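PDB 6JU5: tyrosinase from Aspergillus oryzae, which probably catalyses, as a dicopper enzyme, the oxidation of L-tyrosine and L-dopa by dioxygen to L-dopaquinone, a step of melanin biosynthesis. Local coordinates for residues K24-W29 / P171-M176; W298-S303 / P322-N327; D471-I476 / V540-A545; N491-D496 / R564-N569; D498-Y503 / E613-Y618. The protein carries 1 engineered substitution. All coordinates share one frame; numbering follows the deposited sequence.

Interaction 1. Residues K24-W29 / P171-M176; sequences KDIDDW and PILVTM
Ile172 N donates to Asp27 OD1 over 2.8 Å, the single direct hydrogen bond between 24-29 and 171-176. Its N-H...O angle of 157° and its approach on the syn lone pair indicate a well-formed bond. Asp27 OD1 also accepts from a water at 2.7 Å. That water accepts a hydrogen bond from Leu173 N, the donor 3.0 Å from its oxygen, and gives a weak bond to Ile26 O. One carboxylate oxygen thus serves two consecutive backbone N-H groups, one directly and one through water. Asp27 CG stands beside its own backbone N (chi1 -82°), which turns the carboxylate toward Ile172. Within 24-29, Asp25 is the N-cap: its OD1 accepts from Asp27 N at 2.9 Å and weakly from Asp28 N, fixing the helical turn that carries Asp27.

The apolar part lies beside this polar one. Ile26 CG2 rests on the proline ring, 3.7 Å from Pro171 CB, and Leu173 CD1 meets the edge of the Trp29 ring in plane, 3.8 Å from CZ3. The indole NE1 is bound elsewhere, to Gln42.

Arg154 forms salt bridges with Asp25 and Asp28. Leu43 of helix 41-55 touches Trp29 and Leu173, while Leu374 and Ile371 of helix 371-389, the helix that also carries copper ligand His376, back Ile26, Pro171 and Val174.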
# COMPACT_ATOMS: atom_id res chain seq x y z
N LYS B 24 9.19 25.66 -6.15
CA LYS B 24 8.02 25.30 -6.93
C LYS B 24 7.16 24.23 -6.27
O LYS B 24 7.58 23.44 -5.41
CB LYS B 24 8.50 24.78 -8.31
CG LYS B 24 9.14 25.88 -9.15
CD LYS B 24 9.48 25.40 -10.56
CE LYS B 24 9.83 26.53 -11.52
NZ LYS B 24 10.39 25.95 -12.78
N ASP B 25 5.90 24.20 -6.68
CA ASP B 25 5.02 23.11 -6.28
C ASP B 25 5.55 21.80 -6.87
O ASP B 25 5.82 21.72 -8.08
CB ASP B 25 3.61 23.40 -6.78
CG ASP B 25 2.58 22.33 -6.48
OD1 ASP B 25 2.83 21.14 -6.74
OD2 ASP B 25 1.50 22.72 -6.01
N ILE B 26 5.81 20.80 -6.05
CA ILE B 26 6.50 19.60 -6.51
C ILE B 26 5.74 18.84 -7.59
O ILE B 26 6.37 18.24 -8.48
CB ILE B 26 6.88 18.68 -5.33
CG1 ILE B 26 7.90 17.64 -5.77
CG2 ILE B 26 5.64 18.06 -4.70
CD1 ILE B 26 8.50 16.75 -4.74
N ASP B 27 4.40 18.88 -7.58
CA ASP B 27 3.66 18.26 -8.68
C ASP B 27 3.85 19.07 -9.96
O ASP B 27 4.01 18.47 -11.03
CB ASP B 27 2.19 18.09 -8.35
CG ASP B 27 1.87 16.86 -7.52
OD1 ASP B 27 2.78 16.03 -7.27
OD2 ASP B 27 0.68 16.69 -7.15
N ASP B 28 3.80 20.40 -9.91
CA ASP B 28 3.98 21.20 -11.12
C ASP B 28 5.38 20.98 -11.68
O ASP B 28 5.56 20.80 -12.88
CB ASP B 28 3.78 22.69 -10.86
CG ASP B 28 2.38 23.03 -10.42
OD1 ASP B 28 1.46 22.26 -10.76
OD2 ASP B 28 2.19 24.03 -9.71
N TRP B 29 6.35 20.97 -10.77
CA TRP B 29 7.77 20.80 -11.10
C TRP B 29 8.00 19.43 -11.73
O TRP B 29 8.72 19.32 -12.73
CB TRP B 29 8.61 20.97 -9.84
CG TRP B 29 10.08 20.76 -9.97
CD1 TRP B 29 11.04 21.62 -10.46
CD2 TRP B 29 10.79 19.57 -9.58
NE1 TRP B 29 12.28 21.04 -10.40
CE2 TRP B 29 12.15 19.78 -9.87
CE3 TRP B 29 10.39 18.35 -9.02
CZ2 TRP B 29 13.12 18.81 -9.62
CZ3 TRP B 29 11.36 17.40 -8.77
CH2 TRP B 29 12.71 17.63 -9.06
N PRO B 171 2.26 14.04 -3.11
CA PRO B 171 2.90 14.31 -4.39
C PRO B 171 3.00 13.07 -5.29
O PRO B 171 3.30 12.00 -4.82
CB PRO B 171 4.35 14.68 -4.03
CG PRO B 171 4.27 15.16 -2.62
CD PRO B 171 3.14 14.38 -1.98
N ILE B 172 2.84 13.28 -6.59
CA ILE B 172 3.04 12.20 -7.55
C ILE B 172 4.35 11.48 -7.29
O ILE B 172 4.40 10.25 -7.21
CB ILE B 172 3.02 12.75 -8.99
CG1 ILE B 172 1.70 13.44 -9.35
CG2 ILE B 172 3.32 11.66 -10.02
CD1 ILE B 172 1.82 14.34 -10.57
N LEU B 173 5.42 12.27 -7.18
CA LEU B 173 6.75 11.69 -7.04
C LEU B 173 6.90 10.83 -5.80
O LEU B 173 7.66 9.85 -5.84
CB LEU B 173 7.80 12.80 -6.90
CG LEU B 173 8.67 13.02 -8.11
CD1 LEU B 173 9.71 14.08 -7.81
CD2 LEU B 173 9.36 11.73 -8.54
N VAL B 174 6.26 11.24 -4.71
CA VAL B 174 6.37 10.44 -3.47
C VAL B 174 5.72 9.07 -3.60
O VAL B 174 6.00 8.12 -2.87
CB VAL B 174 5.76 11.32 -2.34
CG1 VAL B 174 5.31 10.52 -1.15
CG2 VAL B 174 6.78 12.39 -1.92
N THR B 175 4.84 8.90 -4.61
CA THR B 175 4.12 7.66 -4.79
C THR B 175 4.76 6.72 -5.81
O THR B 175 4.19 5.66 -6.12
CB THR B 175 2.63 7.89 -5.16
OG1 THR B 175 2.51 8.42 -6.49
CG2 THR B 175 2.00 8.86 -4.17
N MET B 176 5.93 7.09 -6.32
CA MET B 176 6.63 6.32 -7.36
C MET B 176 7.84 5.61 -6.78
O MET B 176 8.80 6.26 -6.32
CB MET B 176 7.09 7.29 -8.46
CG MET B 176 5.94 7.86 -9.29
SD MET B 176 6.51 9.26 -10.30
CE MET B 176 7.92 8.50 -11.11
O HOH W 1 5.38 15.28 -7.55

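Interaction 2. Residues W298-S303 / P322-N327; sequences WGEFSS and PKNWMN
Asn324 ND2 donates to Glu300 OE2 at 3.1 Å with an N-H...O angle of 159°. The acceptor lies in the amide plane of Asn324, yet the donor comes from above the carboxylate plane, so the bond cannot be assigned to a lone pair; the two flat groups are turned 84° against each other. The second point of contact is Asn327, whose CB packs on the last turn of the helix, 3.2 Å from Glu300 O and 3.5 Å from Phe301 O. Asn327 CG lies 3.2 Å from Ser303 O. Between these two points a water sits 2.7 Å from Glu300 O and 2.8 Å from Asn324 O, although other acceptors compete for its protons.

A second shell holds each group. Glu300 OE1 accepts from Asn297 N. Asn327 places CG between its backbone N and carbonyl carbon (chi1 65°), where OD1 accepts from Ala330 N and acts as N-cap of helix 328-340. Asn327 ND2 donates to Trp325 O at 3.0 Å and also to Val540 O. Ser303 OG bonds Glu329 OE1.

The helix so capped carries the copper ligands His332 and His336. Phe301 stacks with Trp386 of helix 371-389, Met326 leans on helix 282-292, and Trp325 packs against strands 470-478 and 538-544.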
# COMPACT_ATOMS: atom_id res chain seq x y z
N TRP B 298 1.36 37.13 16.26
CA TRP B 298 2.32 36.07 15.96
C TRP B 298 2.18 34.88 16.91
O TRP B 298 2.24 33.75 16.44
CB TRP B 298 3.77 36.61 16.04
CG TRP B 298 4.74 35.49 15.75
CD1 TRP B 298 5.43 34.77 16.69
CD2 TRP B 298 5.11 34.94 14.48
NE1 TRP B 298 6.20 33.82 16.07
CE2 TRP B 298 6.04 33.90 14.72
CE3 TRP B 298 4.78 35.22 13.15
CZ2 TRP B 298 6.62 33.15 13.69
CZ3 TRP B 298 5.34 34.49 12.12
CH2 TRP B 298 6.25 33.47 12.41
N GLY B 299 1.97 35.14 18.20
CA GLY B 299 1.83 34.04 19.15
C GLY B 299 0.64 33.14 18.85
O GLY B 299 0.69 31.92 19.04
N GLU B 300 -0.44 33.73 18.35
CA GLU B 300 -1.62 32.95 17.99
C GLU B 300 -1.38 32.12 16.74
O GLU B 300 -1.72 30.93 16.69
CB GLU B 300 -2.84 33.87 17.81
CG GLU B 300 -3.26 34.46 19.15
CD GLU B 300 -4.27 35.57 19.01
OE1 GLU B 300 -4.14 36.43 18.12
OE2 GLU B 300 -5.25 35.59 19.79
N PHE B 301 -0.77 32.73 15.73
CA PHE B 301 -0.60 32.06 14.44
C PHE B 301 0.46 30.97 14.48
O PHE B 301 0.31 29.91 13.85
CB PHE B 301 -0.20 33.12 13.38
CG PHE B 301 0.38 32.50 12.14
CD1 PHE B 301 -0.45 31.98 11.16
CD2 PHE B 301 1.76 32.42 11.95
CE1 PHE B 301 0.06 31.40 10.01
CE2 PHE B 301 2.28 31.82 10.81
CZ PHE B 301 1.43 31.31 9.84
N SER B 302 1.55 31.22 15.20
CA SER B 302 2.78 30.46 15.00
C SER B 302 2.79 29.07 15.63
O SER B 302 3.69 28.29 15.29
CB SER B 302 3.96 31.23 15.59
OG SER B 302 3.81 31.48 16.97
N SER B 303 1.90 28.83 16.58
CA SER B 303 2.06 27.66 17.44
C SER B 303 0.75 27.20 18.05
O SER B 303 -0.19 27.98 18.17
CB SER B 303 3.03 28.01 18.59
OG SER B 303 3.31 26.90 19.42
N PRO B 322 -11.29 31.94 21.08
CA PRO B 322 -11.21 30.70 20.32
C PRO B 322 -11.20 30.94 18.82
O PRO B 322 -10.65 30.10 18.09
CB PRO B 322 -12.47 29.93 20.74
N LYS B 323 -11.77 32.03 18.33
CA LYS B 323 -11.71 32.33 16.90
C LYS B 323 -10.27 32.35 16.40
O LYS B 323 -10.00 32.05 15.23
CB LYS B 323 -12.40 33.66 16.60
N ASN B 324 -9.32 32.65 17.28
CA ASN B 324 -7.92 32.79 16.92
C ASN B 324 -7.08 31.55 17.18
O ASN B 324 -5.84 31.63 17.10
CB ASN B 324 -7.29 33.99 17.63
CG ASN B 324 -7.96 35.30 17.26
OD1 ASN B 324 -8.76 35.37 16.32
ND2 ASN B 324 -7.62 36.36 17.97
N TRP B 325 -7.70 30.41 17.48
CA TRP B 325 -6.97 29.19 17.75
C TRP B 325 -6.66 28.37 16.50
O TRP B 325 -6.05 27.30 16.66
CB TRP B 325 -7.73 28.30 18.73
CG TRP B 325 -7.84 28.87 20.11
CD1 TRP B 325 -7.47 30.12 20.53
CD2 TRP B 325 -8.37 28.19 21.26
NE1 TRP B 325 -7.74 30.26 21.88
CE2 TRP B 325 -8.29 29.08 22.34
CE3 TRP B 325 -8.90 26.91 21.48
CZ2 TRP B 325 -8.73 28.73 23.61
CZ3 TRP B 325 -9.34 26.56 22.75
CH2 TRP B 325 -9.25 27.47 23.81
N MET B 326 -7.08 28.81 15.32
CA MET B 326 -6.65 28.16 14.08
C MET B 326 -5.22 28.59 13.76
O MET B 326 -4.95 29.70 13.35
CB MET B 326 -7.58 28.48 12.91
CG MET B 326 -7.21 27.73 11.62
SD MET B 326 -7.57 25.97 11.64
CE MET B 326 -9.36 26.05 11.41
N ASN B 327 -4.28 27.67 14.02
CA ASN B 327 -2.87 28.04 13.95
C ASN B 327 -2.09 27.12 13.03
O ASN B 327 -2.53 26.02 12.69
CB ASN B 327 -2.26 28.09 15.35
CG ASN B 327 -2.22 26.76 16.05
OD1 ASN B 327 -1.31 25.95 15.83
ND2 ASN B 327 -3.21 26.48 16.92
O HOH W 2 -3.80 30.04 18.17

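Interaction 3. Residues D471-I476 / V540-A545; sequences DYILSI and VSQLPA
The side-chain amide of Gln542 is covered on one face by the two branches of Ile473: CG2 lies 3.7 Å from OE1, and CD1 lies 3.6 Å from NE2. Ile473 CG1 sits between its own backbone N and carbonyl carbon (chi1 58°), which places both branches, and the extended chain beyond CG1 brings CD1 over NE2. The NE2 hydrogens are used outside the strand pair, by Pro322 O and more weakly by Lys323 O. The Tyr472 ring points away, its OH bonding Lys553 NZ; Tyr472 packs here through CB, 4.0 Å from Ala545 CB.

Strands 471-476 and 540-544 run antiparallel, their directions 151° apart, as neighbours in the mixed sheet of the C-terminal domain, which in pro-tyrosinases of this family covers the copper site. Leu474 and Leu543 form a hydrogen-bonded pair: Leu474 N to Leu543 O is 2.8 Å at 172°, and Leu543 N to Leu474 O is 2.9 Å. Ile476 N to Ser541 O and Ser541 N to Ile476 O are both 3.0 Å. Pro544 faces Ile473 as a non-hydrogen-bonded pair, and the next bond runs from Ala545 N to Tyr472 O, although that donor stands above the carbonyl plane.

On the face with Leu474, Leu543 and Ile476, Ile476 CD1 reaches Leu543 CG at 4.0 Å, and Ile492 of strand 489-494 packs on all three residues. On the other face, Ser475 OG bonds His585.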
# COMPACT_ATOMS: atom_id res chain seq x y z
N ASP B 471 -21.44 31.17 10.77
CA ASP B 471 -20.29 30.27 10.83
C ASP B 471 -20.29 29.57 12.18
O ASP B 471 -20.73 30.13 13.18
CB ASP B 471 -18.97 31.02 10.61
CG ASP B 471 -17.80 30.06 10.43
OD1 ASP B 471 -17.97 29.09 9.65
OD2 ASP B 471 -16.72 30.21 11.03
N TYR B 472 -19.74 28.36 12.20
CA TYR B 472 -19.53 27.63 13.43
C TYR B 472 -18.11 27.05 13.43
O TYR B 472 -17.67 26.59 12.37
CB TYR B 472 -20.51 26.47 13.56
CG TYR B 472 -21.96 26.83 13.78
CD1 TYR B 472 -22.76 27.13 12.68
CD2 TYR B 472 -22.55 26.84 15.04
CE1 TYR B 472 -24.10 27.46 12.82
CE2 TYR B 472 -23.89 27.17 15.20
CZ TYR B 472 -24.64 27.47 14.08
OH TYR B 472 -25.97 27.80 14.24
N ILE B 473 -17.48 27.10 14.59
CA ILE B 473 -16.16 26.54 14.81
C ILE B 473 -16.13 25.76 16.12
O ILE B 473 -16.87 26.05 17.08
CB ILE B 473 -15.07 27.64 14.82
CG1 ILE B 473 -15.32 28.69 15.89
CG2 ILE B 473 -14.88 28.25 13.44
CD1 ILE B 473 -14.28 29.79 15.98
N LEU B 474 -15.24 24.75 16.14
CA LEU B 474 -14.97 24.04 17.40
C LEU B 474 -13.61 24.49 17.94
O LEU B 474 -12.62 24.55 17.20
CB LEU B 474 -14.92 22.54 17.18
CG LEU B 474 -16.29 21.88 16.90
CD1 LEU B 474 -16.12 20.62 16.06
CD2 LEU B 474 -16.99 21.55 18.21
N SER B 475 -13.56 24.79 19.23
CA SER B 475 -12.30 25.05 19.91
C SER B 475 -11.88 23.79 20.66
O SER B 475 -12.74 23.07 21.20
CB SER B 475 -12.44 26.22 20.87
OG SER B 475 -13.51 25.99 21.78
N ILE B 476 -10.58 23.51 20.65
CA ILE B 476 -10.03 22.35 21.33
C ILE B 476 -8.78 22.71 22.12
O ILE B 476 -7.85 23.25 21.52
CB ILE B 476 -9.66 21.25 20.31
CG1 ILE B 476 -10.83 20.84 19.42
CG2 ILE B 476 -9.06 20.05 21.04
CD1 ILE B 476 -10.93 21.61 18.12
N VAL B 540 -3.62 24.35 21.74
CA VAL B 540 -4.93 24.64 21.18
C VAL B 540 -4.95 24.33 19.68
O VAL B 540 -3.94 24.41 18.98
CB VAL B 540 -5.43 26.08 21.41
CG1 VAL B 540 -5.66 26.27 22.90
CG2 VAL B 540 -4.42 27.09 20.88
N SER B 541 -6.15 24.00 19.21
CA SER B 541 -6.49 23.85 17.81
C SER B 541 -7.94 24.27 17.61
O SER B 541 -8.65 24.58 18.57
CB SER B 541 -6.24 22.41 17.36
OG SER B 541 -6.41 22.29 15.95
N GLN B 542 -8.34 24.34 16.36
CA GLN B 542 -9.69 24.75 15.96
C GLN B 542 -10.13 23.88 14.79
O GLN B 542 -9.30 23.52 13.96
CB GLN B 542 -9.70 26.23 15.58
CG GLN B 542 -11.08 26.85 15.40
CD GLN B 542 -11.01 28.13 14.58
OE1 GLN B 542 -11.17 28.08 13.35
NE2 GLN B 542 -10.78 29.26 15.23
N LEU B 543 -11.41 23.53 14.73
CA LEU B 543 -11.96 22.84 13.56
C LEU B 543 -13.11 23.66 12.97
O LEU B 543 -13.92 24.23 13.69
CB LEU B 543 -12.50 21.45 13.92
CG LEU B 543 -11.45 20.43 14.35
CD1 LEU B 543 -12.11 19.21 14.99
CD2 LEU B 543 -10.58 20.05 13.17
N PRO B 544 -13.24 23.65 11.65
CA PRO B 544 -14.48 24.16 11.06
C PRO B 544 -15.63 23.27 11.54
O PRO B 544 -15.43 22.07 11.74
CB PRO B 544 -14.25 23.98 9.56
CG PRO B 544 -12.81 23.64 9.37
CD PRO B 544 -12.32 23.05 10.67
N ALA B 545 -16.79 23.85 11.75
CA ALA B 545 -17.97 23.07 12.15
C ALA B 545 -19.23 23.47 11.41
O ALA B 545 -20.29 22.89 11.64
CB ALA B 545 -18.17 23.17 13.66

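Interaction 4. Residues N491-D496 / R564-N569; sequences NIFFGD and RYVVVN
Arg564 runs beside Phe493 and Gly495. Arg564 CB is 3.9 Å from Phe493 O, CG lies 4.2 Å from both Phe493 O and Gly495 O, CD comes within 3.3 Å of Gly495 O, and NE gives that oxygen a weak hydrogen bond at 3.2 Å, bent to 123°. Gly495 O lies at the guanidinium edge. At the tip, NH2 is 4.6 Å from Asp496 OD1, well out of the guanidinium plane and too far for a salt bridge; at most a long-range attraction is likely. The extended chain (chi2 -176°, chi3 -166°) carries NE to Gly495 O.

The strands are antiparallel neighbours in the C-terminal domain sheet, 563-568 lying between 489-494 and 604-611. Phe493 and Arg564 bond reciprocally through their backbones, as do Asn491 and Val566. Arg564 O also sits at the edge of the Phe493 ring, 3.6 Å from CD1. On the sheet face carrying Phe493 and Arg564, Val566 CG2 approaches Phe493 CE1 at 4.1 Å. On the opposite sheet face, Ile492 CG1 meets Tyr565 CB at 4.2 Å.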
# COMPACT_ATOMS: atom_id res chain seq x y z
N ASN B 491 -11.07 12.92 18.58
CA ASN B 491 -12.11 12.90 17.55
C ASN B 491 -13.40 13.52 18.08
O ASN B 491 -13.77 13.20 19.23
CB ASN B 491 -12.37 11.48 17.09
CG ASN B 491 -11.17 10.94 16.30
OD1 ASN B 491 -10.47 11.73 15.67
ND2 ASN B 491 -10.98 9.63 16.37
N ILE B 492 -14.03 14.35 17.28
CA ILE B 492 -15.27 15.03 17.67
C ILE B 492 -16.44 14.56 16.81
O ILE B 492 -16.25 14.36 15.61
CB ILE B 492 -15.10 16.55 17.67
CG1 ILE B 492 -14.00 16.93 18.69
CG2 ILE B 492 -16.41 17.25 17.97
CD1 ILE B 492 -13.47 18.33 18.55
N PHE B 493 -17.59 14.37 17.47
CA PHE B 493 -18.80 13.84 16.86
C PHE B 493 -20.00 14.71 17.20
O PHE B 493 -20.04 15.29 18.29
CB PHE B 493 -19.05 12.44 17.44
CG PHE B 493 -17.92 11.48 17.19
CD1 PHE B 493 -16.84 11.43 18.08
CD2 PHE B 493 -17.93 10.64 16.08
CE1 PHE B 493 -15.79 10.56 17.83
CE2 PHE B 493 -16.88 9.79 15.82
CZ PHE B 493 -15.80 9.77 16.69
N PHE B 494 -20.98 14.78 16.31
CA PHE B 494 -22.25 15.46 16.58
C PHE B 494 -23.33 14.38 16.51
O PHE B 494 -23.59 13.82 15.43
CB PHE B 494 -22.58 16.57 15.60
CG PHE B 494 -21.71 17.80 15.65
CD1 PHE B 494 -20.89 18.09 16.73
CD2 PHE B 494 -21.71 18.71 14.60
CE1 PHE B 494 -20.11 19.24 16.77
CE2 PHE B 494 -20.92 19.85 14.62
CZ PHE B 494 -20.11 20.12 15.71
N GLY B 495 -23.92 14.06 17.67
CA GLY B 495 -24.85 12.94 17.70
C GLY B 495 -24.25 11.73 18.36
O GLY B 495 -23.14 11.75 18.91
N ASP B 496 -24.95 10.61 18.35
CA ASP B 496 -24.49 9.41 19.05
C ASP B 496 -23.22 8.84 18.44
O ASP B 496 -23.03 8.84 17.23
CB ASP B 496 -25.56 8.33 19.01
CG ASP B 496 -26.92 8.75 19.52
OD1 ASP B 496 -26.98 9.64 20.40
OD2 ASP B 496 -27.91 8.19 19.02
N ARG B 564 -19.32 15.81 21.08
CA ARG B 564 -18.87 14.67 21.87
C ARG B 564 -17.46 14.29 21.42
O ARG B 564 -17.18 14.27 20.22
CB ARG B 564 -19.82 13.49 21.70
CG ARG B 564 -21.28 13.84 21.98
CD ARG B 564 -22.17 12.60 21.90
NE ARG B 564 -23.59 12.90 21.83
CZ ARG B 564 -24.39 13.08 22.86
NH1 ARG B 564 -23.90 12.97 24.09
NH2 ARG B 564 -25.67 13.36 22.69
N TYR B 565 -16.56 14.04 22.36
CA TYR B 565 -15.19 13.71 21.96
C TYR B 565 -14.74 12.37 22.53
O TYR B 565 -15.17 11.95 23.60
CB TYR B 565 -14.20 14.80 22.35
CG TYR B 565 -13.98 15.01 23.83
CD1 TYR B 565 -12.99 14.31 24.51
CD2 TYR B 565 -14.74 15.93 24.57
CE1 TYR B 565 -12.76 14.50 25.87
CE2 TYR B 565 -14.52 16.13 25.91
CZ TYR B 565 -13.53 15.41 26.56
OH TYR B 565 -13.33 15.60 27.90
N VAL B 566 -13.82 11.75 21.80
CA VAL B 566 -13.13 10.55 22.25
C VAL B 566 -11.63 10.77 22.03
O VAL B 566 -11.23 11.25 20.97
CB VAL B 566 -13.57 9.28 21.51
CG1 VAL B 566 -12.86 8.08 22.12
CG2 VAL B 566 -15.09 9.09 21.59
N VAL B 567 -10.84 10.47 23.05
CA VAL B 567 -9.38 10.52 22.94
C VAL B 567 -8.88 9.10 22.64
O VAL B 567 -9.11 8.18 23.43
CB VAL B 567 -8.73 11.04 24.22
CG1 VAL B 567 -7.20 11.06 24.11
CG2 VAL B 567 -9.27 12.45 24.51
N VAL B 568 -8.28 8.95 21.45
CA VAL B 568 -7.92 7.61 20.98
C VAL B 568 -6.40 7.45 21.07
O VAL B 568 -5.67 8.34 20.63
CB VAL B 568 -8.39 7.40 19.52
CG1 VAL B 568 -8.09 5.97 19.08
CG2 VAL B 568 -9.87 7.70 19.36
N ASN B 569 -5.95 6.33 21.61
CA ASN B 569 -4.52 6.03 21.68
C ASN B 569 -4.05 5.18 20.51
O ASN B 569 -4.83 4.86 19.59
CB ASN B 569 -4.20 5.41 23.04
CG ASN B 569 -4.74 4.01 23.25
OD1 ASN B 569 -5.00 3.28 22.29
ND2 ASN B 569 -4.88 3.62 24.52

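Interaction 5. Residues D498-Y503 / E613-Y618; sequences DGKDFY and EVDDAY
Gly499 O accepts from Asp615 N at 2.9 Å. The N-H...O angle is 164°, and the donor is tilted from the carbonyl plane. Val614 CB lies 3.6 Å from Gly499 O. In the conformer given, Lys500 NZ forms a salt bridge with Asp615 OD2, its hydrogen bond weak; with two conformers of Asp615 deposited, it is doubtful. Lys500 CA stands over the centre of the Tyr618 ring, 3.9 Å from its centroid and 11° off the normal: a CH-pi contact. Tyr503 OH meets this ring at its edge, in plane, 3.3 Å from Tyr618 CD2; its polar partner is Gly572 O. Phe502 is sandwiched, with Val614 CG1 3.9 Å from its centroid over one face and Tyr503 CZ on the opposite one. Tyr618 CD2 approaches Phe502 CE2 obliquely at 3.7 Å. Gly499 and Lys500 are the central residues of a type I beta turn, Asp498 to Asp501, which also contains an Asx turn (Asp498 OD1 accepting from Lys500 N).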
# COMPACT_ATOMS: atom_id res chain seq x y z
N ASP B 498 -20.73 5.66 17.80
CA ASP B 498 -20.66 4.21 17.71
C ASP B 498 -19.53 3.71 18.59
O ASP B 498 -18.35 4.04 18.39
CB ASP B 498 -20.48 3.83 16.25
CG ASP B 498 -20.34 2.35 15.97
OD1 ASP B 498 -20.05 1.57 16.90
OD2 ASP B 498 -20.54 1.97 14.79
N GLY B 499 -19.86 2.93 19.61
CA GLY B 499 -18.91 2.49 20.62
C GLY B 499 -17.82 1.57 20.12
O GLY B 499 -16.89 1.25 20.86
N LYS B 500 -17.91 1.12 18.88
CA LYS B 500 -16.88 0.30 18.25
C LYS B 500 -16.27 0.99 17.04
O LYS B 500 -15.47 0.38 16.33
CB LYS B 500 -17.50 -1.04 17.81
CG LYS B 500 -18.12 -1.79 18.97
CD LYS B 500 -18.71 -3.14 18.55
CE LYS B 500 -19.74 -3.58 19.58
NZ LYS B 500 -19.16 -4.52 20.58
N ASP B 501 -16.68 2.23 16.77
CA ASP B 501 -16.19 2.89 15.55
C ASP B 501 -16.18 4.41 15.73
O ASP B 501 -17.17 5.06 15.38
CB ASP B 501 -17.05 2.50 14.34
CG ASP B 501 -16.41 2.80 13.01
OD1 ASP B 501 -15.38 3.50 12.88
OD2 ASP B 501 -16.98 2.34 12.00
N PHE B 502 -15.09 4.93 16.28
CA PHE B 502 -14.98 6.31 16.74
C PHE B 502 -13.68 6.92 16.24
O PHE B 502 -12.97 7.62 16.96
CB PHE B 502 -15.14 6.35 18.27
CG PHE B 502 -14.32 5.33 19.01
CD1 PHE B 502 -13.00 5.57 19.36
CD2 PHE B 502 -14.86 4.10 19.36
CE1 PHE B 502 -12.21 4.63 20.01
CE2 PHE B 502 -14.10 3.15 20.01
CZ PHE B 502 -12.79 3.42 20.36
N TYR B 503 -13.35 6.64 14.98
CA TYR B 503 -12.01 6.81 14.46
C TYR B 503 -11.78 7.82 13.35
O TYR B 503 -10.70 8.47 13.29
CB TYR B 503 -11.50 5.46 13.92
CG TYR B 503 -11.40 4.41 15.02
CD1 TYR B 503 -10.41 4.48 16.00
CD2 TYR B 503 -12.29 3.34 15.04
CE1 TYR B 503 -10.33 3.51 16.98
CE2 TYR B 503 -12.20 2.36 16.02
CZ TYR B 503 -11.23 2.46 16.99
OH TYR B 503 -11.15 1.48 17.97
N GLU B 613 -18.78 7.89 25.71
CA GLU B 613 -18.37 6.56 26.15
C GLU B 613 -18.27 5.62 24.95
O GLU B 613 -18.96 5.81 23.94
CB GLU B 613 -19.41 6.00 27.11
CG GLU B 613 -19.72 6.89 28.30
CD GLU B 613 -18.60 6.84 29.33
OE1 GLU B 613 -17.66 6.04 29.11
OE2 GLU B 613 -18.68 7.58 30.33
N VAL B 614 -17.41 4.62 25.07
CA VAL B 614 -17.31 3.61 24.00
C VAL B 614 -17.58 2.23 24.58
O VAL B 614 -17.80 2.05 25.78
CB VAL B 614 -15.93 3.71 23.31
CG1 VAL B 614 -15.71 5.12 22.77
CG2 VAL B 614 -14.79 3.35 24.25
N ASP B 615 -17.60 1.22 23.72
CA ASP B 615 -17.83 -0.14 24.22
C ASP B 615 -16.75 -0.56 25.21
O ASP B 615 -15.59 -0.16 25.02
CB ASP B 615 -17.83 -1.11 23.03
CG ASP B 615 -19.22 -1.28 22.46
OD1 ASP B 615 -19.95 -0.27 22.31
OD2 ASP B 615 -19.58 -2.43 22.18
N ASP B 616 -17.08 -1.36 26.21
CA ASP B 616 -16.08 -1.78 27.19
C ASP B 616 -14.82 -2.37 26.55
O ASP B 616 -13.71 -2.10 27.01
CB ASP B 616 -16.66 -2.82 28.17
N ALA B 617 -14.93 -3.19 25.50
CA ALA B 617 -13.73 -3.80 24.93
C ALA B 617 -12.82 -2.79 24.23
O ALA B 617 -11.69 -3.11 23.83
CB ALA B 617 -14.16 -4.88 23.94
N TYR B 618 -13.32 -1.57 24.06
CA TYR B 618 -12.61 -0.53 23.32
C TYR B 618 -12.07 0.55 24.26
O TYR B 618 -11.53 1.57 23.83
CB TYR B 618 -13.50 0.10 22.25
CG TYR B 618 -13.71 -0.78 21.03
CD1 TYR B 618 -14.49 -1.94 21.09
CD2 TYR B 618 -13.15 -0.46 19.81
CE1 TYR B 618 -14.68 -2.72 19.96
CE2 TYR B 618 -13.32 -1.23 18.67
CZ TYR B 618 -14.10 -2.37 18.76
OH TYR B 618 -14.27 -3.17 17.65

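Overall arrangement
From the N terminus, interaction 1 closes the first long loop, joining the early helix 26-31 to the segment before strand 178-182. Interaction 2 follows in series and closes a short loop, partly unmodelled, on the opposite side of the chain's centre. Interactions 3, 4 and 5 come later, and each pair of them crosses: 471-476, 491-496 and 498-503 all precede 540-545, 564-569 and 613-618, taken in that order. Interactions 2 and 3 touch through Pro322, Lys323 and Gln542, tying the central domain to the C-terminal sheet. Ile492 links interactions 3 and 4, and Asn491 ND2 with Phe502 O connects interaction 4 to the outlying loops of interaction 5.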